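Side-chain contacts in putative hydrogenase (Pyrococcus furiosus, PDB 3LYU), which belongs to a putative hydrogenase, as its C-terminal alpha/beta domain, a protein that probably acts as an FAD- and [2Fe-2S]-dependent oxidoreductase: residues 21-26 with 35-40; 97-102 with 124-129. All coordinates share one frame; numbering follows the deposited sequence.

Interaction 1 of 2, residues 21-26 with 35-40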
loop_
_atom_site.group_PDB
_atom_site.type_symbol
_atom_site.label_atom_id
_atom_site.label_comp_id
_atom_site.label_asym_id
_atom_site.label_seq_id
_atom_site.Cartn_x
_atom_site.Cartn_y
_atom_site.Cartn_z
ATOM N N ILE B 21 -14.733 -20.713 -3.766
ATOM C CA ILE B 21 -13.804 -20.151 -2.795
ATOM C C ILE B 21 -13.727 -20.906 -1.468
ATOM O O ILE B 21 -14.734 -21.320 -0.907
ATOM C CB ILE B 21 -14.161 -18.656 -2.485
ATOM C CG1 ILE B 21 -14.267 -17.856 -3.791
ATOM C CG2 ILE B 21 -13.093 -18.041 -1.564
ATOM C CD1 ILE B 21 -14.843 -16.471 -3.628
ATOM N N LEU B 22 -12.508 -21.082 -0.980
ATOM C CA LEU B 22 -12.291 -21.738 0.287
ATOM C C LEU B 22 -11.872 -20.630 1.246
ATOM O O LEU B 22 -10.723 -20.174 1.221
ATOM C CB LEU B 22 -11.174 -22.780 0.172
ATOM C CG LEU B 22 -10.736 -23.347 1.526
ATOM C CD1 LEU B 22 -11.946 -23.917 2.271
ATOM C CD2 LEU B 22 -9.691 -24.408 1.330
ATOM N N ALA B 23 -12.809 -20.176 2.067
ATOM C CA ALA B 23 -12.520 -19.128 3.031
ATOM C C ALA B 23 -12.188 -19.783 4.380
ATOM O O ALA B 23 -13.044 -20.412 4.995
ATOM C CB ALA B 23 -13.718 -18.203 3.155
ATOM N N ILE B 24 -10.939 -19.629 4.820
ATOM C CA ILE B 24 -10.457 -20.213 6.074
ATOM C C ILE B 24 -10.320 -19.210 7.225
ATOM O O ILE B 24 -9.877 -18.075 7.035
ATOM C CB ILE B 24 -9.094 -20.877 5.861
ATOM C CG1 ILE B 24 -9.179 -21.851 4.699
ATOM C CG2 ILE B 24 -8.675 -21.612 7.108
ATOM C CD1 ILE B 24 -7.864 -22.425 4.321
ATOM N N GLY B 25 -10.704 -19.640 8.420
ATOM C CA GLY B 25 -10.603 -18.782 9.582
ATOM C C GLY B 25 -10.047 -19.591 10.725
ATOM O O GLY B 25 -10.670 -20.547 11.165
ATOM N N ALA B 26 -8.860 -19.228 11.196
ATOM C CA ALA B 26 -8.245 -19.940 12.306
ATOM C C ALA B 26 -8.550 -19.222 13.617
ATOM O O ALA B 26 -8.479 -17.998 13.703
ATOM C CB ALA B 26 -6.750 -20.034 12.095
ATOM N N PRO B 35 -18.326 -12.121 7.670
ATOM C CA PRO B 35 -18.932 -11.132 6.770
ATOM C C PRO B 35 -18.356 -11.122 5.350
ATOM O O PRO B 35 -19.026 -10.755 4.398
ATOM C CB PRO B 35 -18.716 -9.816 7.507
ATOM C CG PRO B 35 -17.509 -10.090 8.357
ATOM C CD PRO B 35 -17.777 -11.462 8.867
ATOM N N ILE B 36 -17.115 -11.544 5.212
ATOM C CA ILE B 36 -16.484 -11.599 3.910
ATOM C C ILE B 36 -17.043 -12.741 3.071
ATOM O O ILE B 36 -17.410 -12.548 1.911
ATOM C CB ILE B 36 -14.968 -11.789 4.049
ATOM C CG1 ILE B 36 -14.362 -10.545 4.699
ATOM C CG2 ILE B 36 -14.349 -12.063 2.701
ATOM C CD1 ILE B 36 -12.846 -10.588 4.832
ATOM N N ALA B 37 -17.093 -13.934 3.664
ATOM C CA ALA B 37 -17.597 -15.131 2.990
ATOM C C ALA B 37 -19.085 -15.003 2.675
ATOM O O ALA B 37 -19.567 -15.507 1.670
ATOM C CB ALA B 37 -17.349 -16.359 3.865
ATOM N N LYS B 38 -19.810 -14.320 3.547
ATOM C CA LYS B 38 -21.237 -14.130 3.366
ATOM C C LYS B 38 -21.492 -13.325 2.103
ATOM O O LYS B 38 -22.348 -13.672 1.292
ATOM C CB LYS B 38 -21.810 -13.413 4.579
ATOM C CG LYS B 38 -23.312 -13.330 4.609
ATOM C CD LYS B 38 -23.757 -12.716 5.913
ATOM C CE LYS B 38 -25.261 -12.577 5.980
ATOM N NZ LYS B 38 -25.656 -11.825 7.212
ATOM N N ALA B 39 -20.722 -12.256 1.936
ATOM C CA ALA B 39 -20.834 -11.371 0.780
ATOM C C ALA B 39 -20.360 -12.020 -0.525
ATOM O O ALA B 39 -20.874 -11.711 -1.599
ATOM C CB ALA B 39 -20.060 -10.112 1.034
ATOM N N TRP B 40 -19.372 -12.907 -0.444
ATOM C CA TRP B 40 -18.893 -13.573 -1.650
ATOM C C TRP B 40 -19.926 -14.559 -2.175
ATOM O O TRP B 40 -20.069 -14.724 -3.377
ATOM C CB TRP B 40 -17.582 -14.308 -1.391
ATOM C CG TRP B 40 -16.371 -13.449 -1.556
ATOM C CD1 TRP B 40 -16.257 -12.323 -2.331
ATOM C CD2 TRP B 40 -15.063 -13.693 -1.019
ATOM N NE1 TRP B 40 -14.960 -11.856 -2.314
ATOM C CE2 TRP B 40 -14.206 -12.678 -1.520
ATOM C CE3 TRP B 40 -14.529 -14.678 -0.170
ATOM C CZ2 TRP B 40 -12.843 -12.620 -1.202
ATOM C CZ3 TRP B 40 -13.170 -14.621 0.147
ATOM C CH2 TRP B 40 -12.342 -13.594 -0.373
#

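Interaction 2 of 2, residues 97-102 with 124-129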
loop_
_atom_site.group_PDB
_atom_site.type_symbol
_atom_site.label_atom_id
_atom_site.label_comp_id
_atom_site.label_asym_id
_atom_site.label_seq_id
_atom_site.Cartn_x
_atom_site.Cartn_y
_atom_site.Cartn_z
ATOM N N GLU B 97 -3.601 -30.618 7.224
ATOM C CA GLU B 97 -4.270 -31.856 6.839
ATOM C C GLU B 97 -5.613 -31.652 6.142
ATOM O O GLU B 97 -5.853 -32.239 5.090
ATOM C CB GLU B 97 -4.462 -32.758 8.070
ATOM C CG GLU B 97 -3.166 -33.069 8.828
ATOM C CD GLU B 97 -3.369 -33.994 10.017
ATOM O OE1 GLU B 97 -4.267 -33.722 10.843
ATOM O OE2 GLU B 97 -2.622 -34.988 10.131
ATOM N N LYS B 98 -6.482 -30.824 6.719
ATOM C CA LYS B 98 -7.802 -30.579 6.133
ATOM C C LYS B 98 -7.741 -29.843 4.801
ATOM O O LYS B 98 -8.522 -30.130 3.892
ATOM C CB LYS B 98 -8.691 -29.796 7.105
ATOM C CG LYS B 98 -10.057 -30.453 7.368
ATOM C CD LYS B 98 -10.736 -30.918 6.080
ATOM C CE LYS B 98 -12.170 -31.357 6.313
ATOM N NZ LYS B 98 -12.274 -32.411 7.356
ATOM N N VAL B 99 -6.820 -28.889 4.690
ATOM C CA VAL B 99 -6.645 -28.119 3.459
ATOM C C VAL B 99 -6.078 -29.034 2.372
ATOM O O VAL B 99 -6.598 -29.097 1.260
ATOM C CB VAL B 99 -5.688 -26.929 3.695
ATOM C CG1 VAL B 99 -5.373 -26.225 2.381
ATOM C CG2 VAL B 99 -6.323 -25.957 4.679
ATOM N N ARG B 100 -5.000 -29.732 2.711
ATOM C CA ARG B 100 -4.369 -30.675 1.807
ATOM C C ARG B 100 -5.457 -31.613 1.290
ATOM O O ARG B 100 -5.521 -31.929 0.109
ATOM C CB ARG B 100 -3.323 -31.483 2.573
ATOM C CG ARG B 100 -2.784 -32.693 1.831
ATOM C CD ARG B 100 -1.791 -32.269 0.776
ATOM N NE ARG B 100 -0.563 -31.753 1.370
ATOM C CZ ARG B 100 0.415 -31.182 0.675
ATOM N NH1 ARG B 100 0.313 -31.047 -0.643
ATOM N NH2 ARG B 100 1.503 -30.757 1.299
ATOM N N GLU B 101 -6.313 -32.048 2.202
ATOM C CA GLU B 101 -7.406 -32.955 1.893
ATOM C C GLU B 101 -8.492 -32.347 0.999
ATOM O O GLU B 101 -9.097 -33.044 0.185
ATOM C CB GLU B 101 -8.026 -33.445 3.201
ATOM C CG GLU B 101 -9.437 -33.990 3.069
ATOM C CD GLU B 101 -10.056 -34.319 4.418
ATOM O OE1 GLU B 101 -11.291 -34.511 4.484
ATOM O OE2 GLU B 101 -9.303 -34.389 5.414
ATOM N N LEU B 102 -8.744 -31.052 1.157
ATOM C CA LEU B 102 -9.761 -30.373 0.369
ATOM C C LEU B 102 -9.274 -29.950 -1.006
ATOM O O LEU B 102 -10.070 -29.762 -1.917
ATOM C CB LEU B 102 -10.265 -29.145 1.114
ATOM C CG LEU B 102 -11.230 -29.375 2.273
ATOM C CD1 LEU B 102 -11.419 -28.057 3.009
ATOM C CD2 LEU B 102 -12.561 -29.903 1.750
ATOM N N PHE B 124 -0.071 -21.626 3.211
ATOM C CA PHE B 124 0.348 -21.120 1.911
ATOM C C PHE B 124 1.194 -22.168 1.186
ATOM O O PHE B 124 1.154 -22.285 -0.041
ATOM C CB PHE B 124 1.125 -19.815 2.091
ATOM C CG PHE B 124 1.878 -19.381 0.865
ATOM C CD1 PHE B 124 3.202 -19.780 0.661
ATOM C CD2 PHE B 124 1.265 -18.597 -0.097
ATOM C CE1 PHE B 124 3.899 -19.401 -0.487
ATOM C CE2 PHE B 124 1.956 -18.213 -1.249
ATOM C CZ PHE B 124 3.276 -18.618 -1.442
ATOM N N GLU B 125 1.951 -22.936 1.958
ATOM C CA GLU B 125 2.800 -23.979 1.399
ATOM C C GLU B 125 1.941 -25.057 0.725
ATOM O O GLU B 125 2.283 -25.575 -0.340
ATOM C CB GLU B 125 3.646 -24.622 2.502
ATOM C CG GLU B 125 4.370 -23.633 3.418
ATOM C CD GLU B 125 5.189 -22.586 2.664
ATOM O OE1 GLU B 125 5.911 -22.961 1.709
ATOM O OE2 GLU B 125 5.118 -21.387 3.039
ATOM N N VAL B 126 0.826 -25.390 1.367
ATOM C CA VAL B 126 -0.090 -26.395 0.855
ATOM C C VAL B 126 -0.786 -25.893 -0.404
ATOM O O VAL B 126 -1.060 -26.664 -1.328
ATOM C CB VAL B 126 -1.163 -26.758 1.921
ATOM C CG1 VAL B 126 -2.188 -27.718 1.335
ATOM C CG2 VAL B 126 -0.504 -27.377 3.124
ATOM N N VAL B 127 -1.059 -24.595 -0.441
ATOM C CA VAL B 127 -1.750 -23.998 -1.573
ATOM C C VAL B 127 -0.867 -23.818 -2.794
ATOM O O VAL B 127 -1.290 -24.120 -3.907
ATOM C CB VAL B 127 -2.367 -22.642 -1.184
ATOM C CG1 VAL B 127 -3.085 -22.042 -2.354
ATOM C CG2 VAL B 127 -3.334 -22.836 -0.052
ATOM N N LYS B 128 0.353 -23.325 -2.591
ATOM C CA LYS B 128 1.271 -23.122 -3.710
ATOM C C LYS B 128 1.550 -24.490 -4.333
ATOM O O LYS B 128 1.973 -24.603 -5.485
ATOM C CB LYS B 128 2.580 -22.484 -3.225
ATOM C CG LYS B 128 3.326 -23.301 -2.170
ATOM C CD LYS B 128 4.832 -23.384 -2.460
ATOM C CE LYS B 128 5.542 -22.043 -2.310
ATOM N NZ LYS B 128 5.914 -21.770 -0.898
ATOM N N GLU B 129 1.280 -25.528 -3.553
ATOM C CA GLU B 129 1.487 -26.905 -3.968
ATOM C C GLU B 129 0.523 -27.339 -5.068
ATOM O O GLU B 129 0.881 -28.135 -5.933
ATOM C CB GLU B 129 1.304 -27.819 -2.757
ATOM C CG GLU B 129 1.712 -29.273 -2.972
ATOM C CD GLU B 129 3.165 -29.531 -2.603
ATOM O OE1 GLU B 129 4.050 -28.826 -3.139
ATOM O OE2 GLU B 129 3.419 -30.435 -1.777
#

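Interaction 1 of 2, residues 21-26 with 35-40
Ile21 and Ile36 sandwich the indole of Trp40: Ile21 CD1 sits 3.7 Å above one face, offset toward the rim, and Ile36 CG2, one helical turn back, covers the opposite face at the same height. At the edge, NE1 donates to the carbonyl of Pro14; the rings of Trp40 and Phe112 form an edge-to-face pair. The CH-pi contact places Ile21 CD1 4.2 Å from the centroid of the Trp40 five-membered ring, 27° off its normal. The other methyl of Ile21, CG2, reaches the benzo part, 3.8 Å from Trp40 CZ3, so both branches of the isoleucine are used. With CG1 anti to the carbonyl carbon (chi1 -53°) and chi2 extended, the delta methyl is carried out over the ring, and the two side chains cross at about a right angle. Farther along the strand, Ala23 CB meets Ala37 CB methyl to methyl at 4.1 Å. This is the strand-to-helix half of the beta-alpha-beta unit 20-26, 29-42, 46-54 in a Rossmann-like parallel sheet. On another side of the helix, Ala39 packs on Ala39 of a second subunit. Strand and helix are joined by apolar contact alone, and the one polar atom of the buried indole is satisfied by Pro14, a bond that probably fixes the ring's rotation between its two aliphatic covers.

Interaction 2 of 2, residues 97-102 with 124-129
Val126 CG1 fits against the helix 97-102 backbone, 3.7 Å from both Val99 CG1 and Arg100 CA. Both valines hold CG1 anti to the backbone N, which turns these methyls toward one another, and the side chains approach at a slant. Beside them Arg100 CB lies 4.1 Å from Val126 CG1. The axes run 9.7 Å apart and nearly parallel, at 12°: these are neighbouring helices on one face of the Rossmann-like sheet, linked through strand 110-114, with the valines buried and Arg100 and Glu129 on the more exposed side. There the arginine chain bends at chi2 and chi3 and brings its guanidinium across to the second helix, with Val126 CG2 over one face. Glu129, kinked at chi2 (91°), sets CG at the guanidinium edge, 3.2 Å from Arg100 NH1. Its carboxylate plane, inclined 44° to that of the guanidinium, takes a weak salt-bridging hydrogen bond from Arg100 NH1 to Glu129 OE2 at 3.4 Å. Arg100 NH1 also has a weak hydrogen bond to the Tyr130 hydroxyl.

Overall arrangement
From the N terminus, strand 20-26 leads through a short connection into helix 29-42, and interaction 1 closes this tight loop before the chain enters strand 46-54. Two further strands of the sheet, 46-54 and 70-76, follow before helix 84-104; interaction 2 then closes a second loop, running from that helix through strand 110-114 to helix 117-130. The two loops lie in series, neither nesting nor crossing. Helix 29-42 packs on one face of strand 20-26 and helix 84-104 on the other; the centres of the two interactions are about 17 Å apart. Ile24 CD1 touches Val99 CG2 at 3.9 Å and Leu22 packs on Leu102, so strand 20-26 bears on helix 29-42 through Ile21 and Ala23 and on helix 84-104 through Leu22 and Ile24.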